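PDB 5Z06: BDI_3064 protein from Parabacteroides distasonis ATCC 8503, which hydrolyses linear beta-1,2-glucan and beta-1,2-glucooligosaccharides of four or more units, releasing the disaccharide sophorose from the non-reducing end. Local coordinates for residues L195-K199 with T274-T278; A192-Q196 with I207-P211; K218-Y223 with A265-S269; Y299-A303 with E346-R350; Y256-T260 with D271-V275. All blocks are in the same frame, centred on the assembly; numbering follows the deposited sequence.

Interaction 1: L195-K199 with T274-T278; sequences LQEAK and TVSAT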
# COMPACT_ATOMS: atom_id res chain seq x y z
N LEU A 195 -6.62 -19.37 16.57
CA LEU A 195 -6.76 -17.96 16.94
C LEU A 195 -5.94 -17.66 18.19
O LEU A 195 -6.21 -18.20 19.27
CB LEU A 195 -8.23 -17.63 17.16
CG LEU A 195 -8.69 -16.17 17.24
CD1 LEU A 195 -8.23 -15.39 16.02
CD2 LEU A 195 -10.20 -16.16 17.33
N GLN A 196 -4.93 -16.81 18.02
CA GLN A 196 -3.86 -16.68 19.00
C GLN A 196 -4.25 -15.70 20.07
O GLN A 196 -4.09 -15.97 21.26
CB GLN A 196 -2.57 -16.19 18.36
CG GLN A 196 -1.78 -17.25 17.60
CD GLN A 196 -0.52 -16.67 16.96
OE1 GLN A 196 0.57 -17.21 17.11
NE2 GLN A 196 -0.67 -15.56 16.24
N GLU A 197 -4.74 -14.54 19.65
CA GLU A 197 -5.19 -13.56 20.60
C GLU A 197 -5.97 -12.46 19.95
O GLU A 197 -6.10 -12.39 18.71
CB GLU A 197 -4.01 -12.94 21.39
CG GLU A 197 -4.30 -12.55 22.85
CD GLU A 197 -5.40 -13.35 23.56
OE1 GLU A 197 -5.19 -14.55 23.88
OE2 GLU A 197 -6.49 -12.77 23.81
N ALA A 198 -6.57 -11.69 20.85
CA ALA A 198 -7.21 -10.44 20.57
C ALA A 198 -6.33 -9.45 21.26
O ALA A 198 -5.86 -9.69 22.37
CB ALA A 198 -8.59 -10.41 21.20
N LYS A 199 -6.08 -8.34 20.60
CA LYS A 199 -5.32 -7.28 21.20
C LYS A 199 -6.13 -6.01 20.99
O LYS A 199 -6.36 -5.58 19.86
CB LYS A 199 -3.92 -7.24 20.58
CG LYS A 199 -2.99 -6.14 21.07
CD LYS A 199 -2.88 -5.97 22.58
CE LYS A 199 -1.98 -4.77 22.88
NZ LYS A 199 -1.98 -4.47 24.33
N THR A 274 -12.29 -19.11 21.23
CA THR A 274 -12.80 -17.76 21.34
C THR A 274 -11.77 -16.91 22.06
O THR A 274 -11.20 -17.34 23.06
CB THR A 274 -14.16 -17.75 22.06
OG1 THR A 274 -15.12 -18.40 21.22
CG2 THR A 274 -14.63 -16.33 22.36
N VAL A 275 -11.53 -15.72 21.55
CA VAL A 275 -10.67 -14.74 22.22
C VAL A 275 -11.50 -13.51 22.45
O VAL A 275 -12.47 -13.28 21.73
CB VAL A 275 -9.41 -14.40 21.40
CG1 VAL A 275 -8.55 -15.64 21.24
CG2 VAL A 275 -9.73 -13.80 20.03
N SER A 276 -11.12 -12.71 23.44
CA SER A 276 -11.79 -11.45 23.68
C SER A 276 -10.83 -10.36 24.10
O SER A 276 -9.70 -10.62 24.52
CB SER A 276 -12.88 -11.60 24.74
OG SER A 276 -12.33 -11.99 25.99
N ALA A 277 -11.30 -9.13 23.99
CA ALA A 277 -10.57 -8.01 24.50
C ALA A 277 -11.50 -6.85 24.67
O ALA A 277 -12.61 -6.84 24.14
CB ALA A 277 -9.44 -7.64 23.56
N THR A 278 -11.03 -5.86 25.40
CA THR A 278 -11.84 -4.68 25.66
C THR A 278 -11.00 -3.48 25.31
O THR A 278 -9.87 -3.38 25.77
CB THR A 278 -12.24 -4.60 27.13
OG1 THR A 278 -12.80 -5.86 27.52
CG2 THR A 278 -13.24 -3.45 27.38
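V275 reaches across to strand 194-200 with both methyls, and CG2 does most of the work. V275 CG2 rests 3.6 Å from L195 CD2 and 3.8 Å from A198 CB, so it sits between two side chains three positions apart on the facing strand. The contact closes one edge of a small beta sandwich whose three- and four-stranded sheets, in their strand order, have the topology of a fibronectin type III domain: first strand against last, an outermost strand of each sheet. The two strands run nearly parallel, their axes 11° apart and 5.7 Å at closest approach. No hydrogen bond crosses between 195-199 and 274-278; the join is made by apolar groups meeting from two sheets.

Farther along, the methyl of A198 meets the methyl of A277, CB to CB 3.7 Å, and also lies 3.5 Å from S276 O. V275 CG1 takes the other direction, lying 4.0 Å from E197 CA.

The strand 194-200 is bent to offer these groups. Q196 has helical backbone angles (phi -86°, psi -49°), which break the alternation of an extended strand and let L195 and A198 face V275 together while Q196 and E197 turn away. Each strand is held by its own sheet: Q196 and K199 pair with strand 204-210, V275 and A277 with strand 254-262. L195 O also accepts from Q273 NE2, a polar link between the sheets beside the apolar one. E197 folds its carboxylate back over its own chain, where OE2 accepts from A198 N at 3.2 Å.

Interaction 2: A192-Q196 with I207-P211; sequences APVLQ and IKWIP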
# COMPACT_ATOMS: atom_id res chain seq x y z
N ALA A 192 -10.17 -25.24 11.71
CA ALA A 192 -10.14 -23.92 12.29
C ALA A 192 -8.69 -23.45 12.34
O ALA A 192 -7.79 -24.25 12.67
CB ALA A 192 -10.72 -23.94 13.69
N PRO A 193 -8.45 -22.17 12.02
CA PRO A 193 -7.15 -21.65 12.36
C PRO A 193 -7.01 -21.58 13.87
O PRO A 193 -8.01 -21.46 14.59
CB PRO A 193 -7.17 -20.25 11.74
CG PRO A 193 -8.61 -19.87 11.71
CD PRO A 193 -9.33 -21.14 11.43
N VAL A 194 -5.77 -21.67 14.34
CA VAL A 194 -5.48 -21.37 15.73
C VAL A 194 -5.57 -19.85 15.89
O VAL A 194 -4.73 -19.14 15.36
CB VAL A 194 -4.07 -21.86 16.16
CG1 VAL A 194 -3.76 -21.45 17.60
CG2 VAL A 194 -3.98 -23.38 16.02
N LEU A 195 -6.62 -19.37 16.57
CA LEU A 195 -6.76 -17.96 16.94
C LEU A 195 -5.94 -17.66 18.19
O LEU A 195 -6.21 -18.20 19.27
CB LEU A 195 -8.23 -17.63 17.16
CG LEU A 195 -8.69 -16.17 17.24
CD1 LEU A 195 -8.23 -15.39 16.02
CD2 LEU A 195 -10.20 -16.16 17.33
N GLN A 196 -4.93 -16.81 18.02
CA GLN A 196 -3.86 -16.68 19.00
C GLN A 196 -4.25 -15.70 20.07
O GLN A 196 -4.09 -15.97 21.26
CB GLN A 196 -2.57 -16.19 18.36
CG GLN A 196 -1.78 -17.25 17.60
CD GLN A 196 -0.52 -16.67 16.96
OE1 GLN A 196 0.57 -17.21 17.11
NE2 GLN A 196 -0.67 -15.56 16.24
N ILE A 207 -7.28 -9.18 15.90
CA ILE A 207 -7.14 -10.60 16.11
C ILE A 207 -6.17 -11.14 15.08
O ILE A 207 -5.99 -10.56 14.01
CB ILE A 207 -8.49 -11.36 16.13
CG1 ILE A 207 -9.15 -11.41 14.76
CG2 ILE A 207 -9.40 -10.75 17.20
CD1 ILE A 207 -10.49 -12.14 14.72
N LYS A 208 -5.53 -12.24 15.46
CA LYS A 208 -4.52 -12.89 14.66
C LYS A 208 -4.66 -14.38 14.88
O LYS A 208 -4.95 -14.85 16.00
CB LYS A 208 -3.12 -12.45 15.09
CG LYS A 208 -2.03 -12.85 14.08
CD LYS A 208 -0.61 -12.76 14.63
CE LYS A 208 0.43 -13.20 13.59
NZ LYS A 208 0.34 -14.64 13.19
N TRP A 209 -4.42 -15.12 13.80
CA TRP A 209 -4.53 -16.55 13.83
C TRP A 209 -3.40 -17.18 12.99
O TRP A 209 -2.71 -16.48 12.25
CB TRP A 209 -5.92 -16.97 13.33
CG TRP A 209 -6.24 -16.51 11.93
CD1 TRP A 209 -5.85 -17.11 10.79
CD2 TRP A 209 -6.99 -15.35 11.54
NE1 TRP A 209 -6.33 -16.42 9.70
CE2 TRP A 209 -7.03 -15.33 10.13
CE3 TRP A 209 -7.65 -14.33 12.24
CZ2 TRP A 209 -7.69 -14.33 9.40
CZ3 TRP A 209 -8.32 -13.34 11.52
CH2 TRP A 209 -8.32 -13.34 10.11
N ILE A 210 -3.18 -18.49 13.18
CA ILE A 210 -2.21 -19.27 12.40
C ILE A 210 -3.03 -20.31 11.67
O ILE A 210 -3.85 -20.97 12.31
CB ILE A 210 -1.20 -20.04 13.28
CG1 ILE A 210 -0.61 -19.15 14.39
CG2 ILE A 210 -0.07 -20.62 12.43
CD1 ILE A 210 -0.68 -19.83 15.75
N PRO A 211 -2.83 -20.46 10.35
CA PRO A 211 -3.55 -21.48 9.57
C PRO A 211 -3.38 -22.93 10.06
O PRO A 211 -2.33 -23.27 10.61
CB PRO A 211 -2.96 -21.32 8.16
CG PRO A 211 -2.47 -19.92 8.10
CD PRO A 211 -2.07 -19.53 9.49
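I210 N donates to V194 O at 2.8 Å and V194 N returns the bond to I210 O at 2.9 Å, making V194 and I210 a hydrogen-bonded pair of the antiparallel hairpin formed by strands 194-200 and 204-210. This is the first hairpin of the fibronectin type III-like sandwich. Two residues on, Q196 N donates to K208 O, also at 2.8 Å, while L195 and W209 form the non-hydrogen-bonded pair between. The strands are strongly twisted, 141° between their directions.

On the outer face, V194 and I210 lie side by side. Q196 runs extended across I210 at about a right angle, its CG 3.4 Å from I210 CD1, and its amide continues alongside the aliphatic chain of K208. An alanine in place of Q196 would keep the backbone bond but is likely to uncover the end of I210 and remove one neighbour that lies along the K208 chain.

The inner face carries L195, I207 and W209. L195 CD1 lies 3.3 Å from K208 O and reaches the edge of the indole. In W209, chi1 of 59° turns the indole away from 192-196 toward I207, whose CG1 lies in plane at its edge; there the indole meets the Y220 ring obliquely and touches I222 of strand 219-225. P193 runs beside the indole in the same direction, its CB 3.5 Å from W209 CD1.

Interaction 3: K218-Y223 with A265-S269; sequences KYYRIY and ALNES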
# COMPACT_ATOMS: atom_id res chain seq x y z
N LYS A 218 -10.87 -20.52 0.78
CA LYS A 218 -11.37 -19.32 0.11
C LYS A 218 -11.07 -18.09 0.96
O LYS A 218 -10.50 -17.11 0.50
CB LYS A 218 -12.87 -19.45 -0.16
CG LYS A 218 -13.41 -18.45 -1.17
CD LYS A 218 -14.93 -18.49 -1.20
CE LYS A 218 -15.52 -17.48 -2.17
NZ LYS A 218 -15.21 -17.81 -3.58
N TYR A 219 -11.47 -18.16 2.22
CA TYR A 219 -11.27 -17.06 3.14
C TYR A 219 -11.50 -17.54 4.53
O TYR A 219 -11.99 -18.65 4.75
CB TYR A 219 -12.17 -15.86 2.82
CG TYR A 219 -13.63 -16.10 2.46
CD1 TYR A 219 -14.53 -16.70 3.35
CD2 TYR A 219 -14.15 -15.62 1.25
CE1 TYR A 219 -15.86 -16.87 3.02
CE2 TYR A 219 -15.48 -15.78 0.92
CZ TYR A 219 -16.33 -16.40 1.80
OH TYR A 219 -17.65 -16.55 1.46
N TYR A 220 -11.10 -16.72 5.48
CA TYR A 220 -11.46 -16.90 6.86
C TYR A 220 -12.69 -16.06 7.11
O TYR A 220 -12.78 -14.94 6.61
CB TYR A 220 -10.32 -16.46 7.76
CG TYR A 220 -9.10 -17.32 7.60
CD1 TYR A 220 -9.02 -18.55 8.25
CD2 TYR A 220 -8.05 -16.92 6.78
CE1 TYR A 220 -7.90 -19.36 8.11
CE2 TYR A 220 -6.92 -17.72 6.62
CZ TYR A 220 -6.85 -18.93 7.29
OH TYR A 220 -5.72 -19.71 7.12
N ARG A 221 -13.66 -16.60 7.84
CA ARG A 221 -14.80 -15.84 8.26
C ARG A 221 -14.56 -15.51 9.70
O ARG A 221 -14.25 -16.42 10.49
CB ARG A 221 -16.09 -16.66 8.16
CG ARG A 221 -17.03 -16.19 7.07
CD ARG A 221 -18.30 -17.03 7.03
NE ARG A 221 -18.80 -17.13 5.65
CZ ARG A 221 -19.43 -18.18 5.13
NH1 ARG A 221 -19.68 -19.28 5.85
NH2 ARG A 221 -19.82 -18.13 3.85
N ILE A 222 -14.75 -14.24 10.05
CA ILE A 222 -14.57 -13.79 11.43
C ILE A 222 -15.94 -13.54 12.04
O ILE A 222 -16.78 -12.86 11.43
CB ILE A 222 -13.69 -12.52 11.54
CG1 ILE A 222 -12.28 -12.79 10.98
CG2 ILE A 222 -13.60 -12.05 12.99
CD1 ILE A 222 -12.14 -12.52 9.51
N TYR A 223 -16.13 -14.09 13.24
CA TYR A 223 -17.37 -13.94 14.02
C TYR A 223 -17.10 -13.14 15.27
O TYR A 223 -16.08 -13.30 15.91
CB TYR A 223 -17.94 -15.30 14.43
CG TYR A 223 -18.46 -16.08 13.26
CD1 TYR A 223 -17.60 -16.88 12.51
CD2 TYR A 223 -19.81 -16.00 12.87
CE1 TYR A 223 -18.05 -17.58 11.42
CE2 TYR A 223 -20.27 -16.71 11.78
CZ TYR A 223 -19.39 -17.51 11.06
OH TYR A 223 -19.82 -18.21 9.97
N ALA A 265 -16.12 -24.32 -1.85
CA ALA A 265 -17.48 -24.86 -1.83
C ALA A 265 -18.35 -24.18 -0.77
O ALA A 265 -19.54 -24.48 -0.67
CB ALA A 265 -17.47 -26.36 -1.61
N LEU A 266 -17.75 -23.26 0.00
CA LEU A 266 -18.39 -22.54 1.09
C LEU A 266 -18.76 -23.46 2.26
O LEU A 266 -19.67 -23.18 3.01
CB LEU A 266 -19.57 -21.68 0.61
CG LEU A 266 -19.27 -20.80 -0.61
CD1 LEU A 266 -20.47 -19.95 -0.97
CD2 LEU A 266 -18.06 -19.90 -0.39
N ASN A 267 -18.01 -24.54 2.42
CA ASN A 267 -18.08 -25.30 3.66
C ASN A 267 -17.28 -24.53 4.68
O ASN A 267 -16.34 -23.83 4.33
CB ASN A 267 -17.48 -26.70 3.53
CG ASN A 267 -18.10 -27.49 2.40
OD1 ASN A 267 -19.33 -27.64 2.33
ND2 ASN A 267 -17.27 -27.98 1.50
N GLU A 268 -17.65 -24.70 5.94
CA GLU A 268 -17.07 -23.94 7.02
C GLU A 268 -16.42 -24.89 8.00
O GLU A 268 -17.02 -25.87 8.41
CB GLU A 268 -18.17 -23.11 7.69
CG GLU A 268 -17.68 -22.11 8.73
CD GLU A 268 -18.50 -20.83 8.79
OE1 GLU A 268 -19.60 -20.73 8.20
OE2 GLU A 268 -18.03 -19.89 9.42
N SER A 269 -15.19 -24.58 8.39
CA SER A 269 -14.53 -25.30 9.45
C SER A 269 -15.31 -25.18 10.74
O SER A 269 -16.27 -24.41 10.87
CB SER A 269 -13.13 -24.73 9.71
OG SER A 269 -13.23 -23.50 10.43
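L266 lays its CD2 methyl across the K218 chain, 3.5 Å from CD, and against the hydroxyl end of Y219, 3.8 Å from OH. Its backbone is in the left-handed region (phi 67°, psi 28°), within the loop between strands 254-262 and 275-278. That loop folds over strand 219-225, near whose start K218 and Y219 both face V262, a classic beta bulge. Beyond L266, K218 NZ forms a salt bridge with E178, and Y219 packs on F48 and on the calcium ligand T49, its side chain about 8 Å from the bound ion. This end of the fibronectin type III-like domain therefore abuts the N-terminal beta domain that holds calcium.

E268 supplies the polar half. Bent at chi2, it points its carboxylate at two residues of the strand, R221 and Y223, whose side chains emerge on the same side. Y223 OH donates to E268 OE2 at 2.5 Å, on the syn side of the carboxylate and level with the edge of the phenol ring. R221 NH1 makes a salt bridge to E268 OE1 at 2.8 Å; the oxygen lies in the guanidinium plane but is approached from 59° above the carboxylate plane, and the bond is itself bent. T260 OG1 is a further partner of OE2. A leucine in place of E268 would probably leave R221 without its counter-charge here and the Y223 hydroxyl without its acceptor. With a guanidinium at OE1 and the hydroxyls of Y223 and T260 at OE2, the carboxylate is probably kept ionised.

Interaction 4: Y299-A303 with E346-R350; sequences YWEGA and EGVQR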
# COMPACT_ATOMS: atom_id res chain seq x y z
N TYR A 299 6.38 -5.74 7.84
CA TYR A 299 7.76 -6.13 7.56
C TYR A 299 8.16 -7.32 8.41
O TYR A 299 9.17 -7.96 8.13
CB TYR A 299 8.70 -4.95 7.84
CG TYR A 299 8.24 -3.79 7.06
CD1 TYR A 299 8.61 -3.64 5.74
CD2 TYR A 299 7.35 -2.87 7.60
CE1 TYR A 299 8.14 -2.58 4.98
CE2 TYR A 299 6.85 -1.83 6.86
CZ TYR A 299 7.24 -1.69 5.55
OH TYR A 299 6.75 -0.64 4.86
N TRP A 300 7.38 -7.59 9.46
CA TRP A 300 7.62 -8.74 10.29
C TRP A 300 6.81 -9.94 9.80
O TRP A 300 7.29 -10.69 8.96
CB TRP A 300 7.38 -8.38 11.75
CG TRP A 300 7.89 -9.47 12.62
CD1 TRP A 300 7.16 -10.30 13.40
CD2 TRP A 300 9.25 -9.86 12.75
NE1 TRP A 300 7.99 -11.18 14.05
CE2 TRP A 300 9.28 -10.94 13.65
CE3 TRP A 300 10.46 -9.39 12.20
CZ2 TRP A 300 10.47 -11.57 14.01
CZ3 TRP A 300 11.63 -10.01 12.57
CH2 TRP A 300 11.63 -11.08 13.47
N GLU A 301 5.60 -10.14 10.29
CA GLU A 301 4.77 -11.24 9.84
C GLU A 301 4.39 -11.12 8.37
O GLU A 301 4.14 -12.11 7.70
CB GLU A 301 3.52 -11.34 10.71
CG GLU A 301 2.54 -10.21 10.48
CD GLU A 301 1.46 -10.19 11.52
OE1 GLU A 301 1.73 -9.79 12.67
OE2 GLU A 301 0.32 -10.52 11.15
N GLY A 302 4.33 -9.88 7.88
CA GLY A 302 4.04 -9.65 6.49
C GLY A 302 5.19 -9.83 5.53
O GLY A 302 5.01 -9.69 4.31
N ALA A 303 6.39 -10.10 6.04
CA ALA A 303 7.54 -10.25 5.15
C ALA A 303 7.35 -11.44 4.23
O ALA A 303 6.70 -12.43 4.59
CB ALA A 303 8.82 -10.42 5.94
N GLU A 346 14.81 -12.87 17.93
CA GLU A 346 13.92 -12.94 16.77
C GLU A 346 14.49 -12.05 15.65
O GLU A 346 14.63 -12.50 14.53
CB GLU A 346 12.51 -12.46 17.11
CG GLU A 346 11.63 -13.45 17.85
CD GLU A 346 10.24 -12.87 18.12
OE1 GLU A 346 10.09 -11.97 19.00
OE2 GLU A 346 9.29 -13.30 17.44
N GLY A 347 14.82 -10.80 16.00
CA GLY A 347 15.41 -9.84 15.10
C GLY A 347 16.69 -10.34 14.45
O GLY A 347 16.86 -10.25 13.23
N VAL A 348 17.56 -10.88 15.28
CA VAL A 348 18.81 -11.47 14.83
C VAL A 348 18.55 -12.59 13.84
O VAL A 348 19.20 -12.64 12.78
CB VAL A 348 19.68 -11.93 16.04
CG1 VAL A 348 20.86 -12.79 15.59
CG2 VAL A 348 20.22 -10.71 16.79
N GLN A 349 17.60 -13.47 14.14
CA GLN A 349 17.26 -14.57 13.22
C GLN A 349 16.77 -14.04 11.89
O GLN A 349 17.20 -14.50 10.84
CB GLN A 349 16.22 -15.53 13.82
CG GLN A 349 16.78 -16.50 14.85
CD GLN A 349 18.11 -17.10 14.39
OE1 GLN A 349 19.12 -16.95 15.07
NE2 GLN A 349 18.14 -17.73 13.20
N ARG A 350 15.87 -13.06 11.95
CA ARG A 350 15.42 -12.40 10.74
C ARG A 350 16.60 -11.84 9.92
O ARG A 350 16.65 -12.01 8.72
CB ARG A 350 14.42 -11.29 11.05
CG ARG A 350 14.08 -10.41 9.85
CD ARG A 350 13.47 -11.20 8.71
NE ARG A 350 12.19 -11.72 9.12
CZ ARG A 350 11.02 -11.11 8.97
NH1 ARG A 350 10.92 -9.93 8.36
NH2 ARG A 350 9.91 -11.68 9.46
O HOH W 1 6.99 -12.85 16.27
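E346 meets the six-membered ring of W300 with its CB, 3.8 Å from CZ2, while its backbone O lies at the ring edge, 3.5 Å from CH2. The carboxylate stands almost perpendicular to the indole and reaches it through water: W300 NE1 donates to a water at 3.0 Å, which in turn donates to E346 OE2. The other oxygen, OE1, accepts from T343 N just ahead of the helix. G347 follows, its N 4.1 Å from W300 CH2.

The helix 344-360 belongs to the helical domain, probably the catalytic one, as its family is of the six-hairpin clan of glycosidases, and here it packs against the loop that follows helix 284-297. F296 and I333 also touch W300.

One turn on, R350 covers an indole face. R350 CB touches W300 CZ3 at 3.4 Å; bends at chi2 and chi3 (60° and 65°) then fold the chain back so that the guanidinium lies flat on W300, centres 4.2 Å apart, an off-centre cation-pi stack. Two carbonyls fix its rotation. R350 NH1 donates to Y299 O at 2.6 Å, in the carbonyl plane, and also packs on A303 CB. R350 NH2 donates to W300 O at 2.8 Å from above that carbonyl's plane; A303 N, closing the type I turn from W300 to A303, reaches the same oxygen from the opposite face.

Interaction 5: Y256-T260 with D271-V275; sequences YYKVT and DSQTV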
# COMPACT_ATOMS: atom_id res chain seq x y z
N TYR A 256 -15.75 -10.43 21.66
CA TYR A 256 -15.25 -11.78 21.61
C TYR A 256 -15.20 -12.13 20.15
O TYR A 256 -16.04 -11.68 19.37
CB TYR A 256 -16.21 -12.76 22.31
CG TYR A 256 -16.51 -12.48 23.76
CD1 TYR A 256 -17.39 -11.45 24.11
CD2 TYR A 256 -15.97 -13.26 24.78
CE1 TYR A 256 -17.70 -11.18 25.43
CE2 TYR A 256 -16.28 -12.99 26.12
CZ TYR A 256 -17.16 -11.95 26.43
OH TYR A 256 -17.50 -11.63 27.72
N TYR A 257 -14.23 -12.95 19.78
CA TYR A 257 -13.99 -13.29 18.39
C TYR A 257 -13.71 -14.77 18.19
O TYR A 257 -13.07 -15.43 19.01
CB TYR A 257 -12.84 -12.47 17.82
CG TYR A 257 -13.11 -11.00 17.81
CD1 TYR A 257 -13.73 -10.40 16.73
CD2 TYR A 257 -12.74 -10.21 18.89
CE1 TYR A 257 -13.99 -9.03 16.72
CE2 TYR A 257 -13.00 -8.84 18.90
CZ TYR A 257 -13.61 -8.26 17.82
OH TYR A 257 -13.84 -6.92 17.81
N LYS A 258 -14.16 -15.24 17.04
CA LYS A 258 -14.14 -16.63 16.68
C LYS A 258 -13.91 -16.60 15.19
O LYS A 258 -14.55 -15.82 14.47
CB LYS A 258 -15.52 -17.21 16.98
CG LYS A 258 -15.56 -18.61 17.52
CD LYS A 258 -16.92 -18.88 18.15
CE LYS A 258 -18.06 -18.56 17.18
NZ LYS A 258 -19.35 -19.18 17.58
N VAL A 259 -13.02 -17.45 14.72
CA VAL A 259 -12.70 -17.47 13.30
C VAL A 259 -12.88 -18.88 12.75
O VAL A 259 -12.47 -19.86 13.37
CB VAL A 259 -11.27 -16.97 13.09
CG1 VAL A 259 -10.88 -17.04 11.61
CG2 VAL A 259 -11.14 -15.55 13.62
N THR A 260 -13.49 -18.96 11.57
CA THR A 260 -13.59 -20.23 10.85
C THR A 260 -12.85 -20.09 9.52
O THR A 260 -12.62 -18.98 9.06
CB THR A 260 -15.06 -20.61 10.57
OG1 THR A 260 -15.66 -19.63 9.71
CG2 THR A 260 -15.88 -20.69 11.85
N ASP A 271 -15.22 -23.90 14.71
CA ASP A 271 -14.78 -22.67 15.33
C ASP A 271 -13.36 -22.76 15.84
O ASP A 271 -12.93 -23.81 16.33
CB ASP A 271 -15.68 -22.33 16.53
CG ASP A 271 -17.05 -21.89 16.13
OD1 ASP A 271 -17.30 -21.73 14.92
OD2 ASP A 271 -17.88 -21.69 17.03
N SER A 272 -12.64 -21.64 15.75
CA SER A 272 -11.40 -21.47 16.50
C SER A 272 -11.76 -21.36 17.98
O SER A 272 -12.94 -21.25 18.33
CB SER A 272 -10.69 -20.17 16.06
OG SER A 272 -11.52 -19.04 16.27
N GLN A 273 -10.76 -21.35 18.87
CA GLN A 273 -11.06 -20.95 20.24
C GLN A 273 -11.57 -19.49 20.19
O GLN A 273 -11.35 -18.76 19.22
CB GLN A 273 -9.85 -21.11 21.20
CG GLN A 273 -8.65 -20.19 20.96
CD GLN A 273 -7.83 -19.89 22.21
OE1 GLN A 273 -8.13 -20.37 23.32
NE2 GLN A 273 -6.77 -19.07 22.05
N THR A 274 -12.29 -19.11 21.23
CA THR A 274 -12.80 -17.76 21.34
C THR A 274 -11.77 -16.91 22.06
O THR A 274 -11.20 -17.34 23.06
CB THR A 274 -14.16 -17.75 22.06
OG1 THR A 274 -15.12 -18.40 21.22
CG2 THR A 274 -14.63 -16.33 22.36
N VAL A 275 -11.53 -15.72 21.55
CA VAL A 275 -10.67 -14.74 22.22
C VAL A 275 -11.50 -13.51 22.45
O VAL A 275 -12.47 -13.28 21.73
CB VAL A 275 -9.41 -14.40 21.40
CG1 VAL A 275 -8.55 -15.64 21.24
CG2 VAL A 275 -9.73 -13.80 20.03
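S272 OG is held by two backbone groups: V259 N donates to it at 2.7 Å, almost straight (169°), and the hydroxyl donates to Q273 O at 3.0 Å. With OG placed between the backbone N and the carbonyl carbon (chi1 59°), the serine side chain stands in for a main-chain acceptor, while S272 N donates back to V259 O. The regular pairing resumes at Y257 and V275, a hydrogen-bonded antiparallel pair in which Y257 N donates to V275 O at 2.6 Å. Two steps along strand 254-262, from Y257 to V259, thus match three along 272-275; Q273 is the extra residue, its side chain turned from strand 254-262 and its NE2 bonded to L195 O.

On the outer side, K258 forms a salt bridge to D271, NZ to OD2 3.0 Å, the ammonium coming from above the carboxylate plane. The lysine chain crosses D271 obliquely with its methylenes close to the carboxylate; K258 CD also lies 3.6 Å from T274 OG1, and Y231 adds a cation-pi partner. T274 CG2 meets Y256 at the edge of the ring, 3.9 Å from CB. T260 sets CG2 beside D271 OD1 and gives its hydroxyl to a bond with E268.

Y257 and V259 point the other way, into the core of the fibronectin type III-like sandwich. There V259 meets P193, I207 and W209, and Y257 OH bonds D246. Strand 254-262 is flanked within its sheet by 219-225 on one side and 275-278 on the other, with 194-200 and 204-210 packed across from it.

How the interactions relate
Interactions 1, 2, 3 and 5 all belong to one fibronectin type III-like sandwich. Interactions 2 and 5 each pair strands within one of its two sheets, interaction 1 joins their edges, and interaction 3 fastens a loop at the end toward calcium. Interactions 1 and 2 share L195 and Q196, and L195 O to Q273 NE2, 3.0 Å, ties both to interaction 5; T260 and E268 connect interactions 3 and 5. I207 CD1 packs 3.6 Å from I222 CG2, linking 2 to 3. Interaction 4 lies in the helical, probably catalytic, domain, its centre about 19 Å from that of interaction 2, yet K208 CE comes 3.6 Å from E301 OE2, where the two domains meet; E301 also salt-bridges R243.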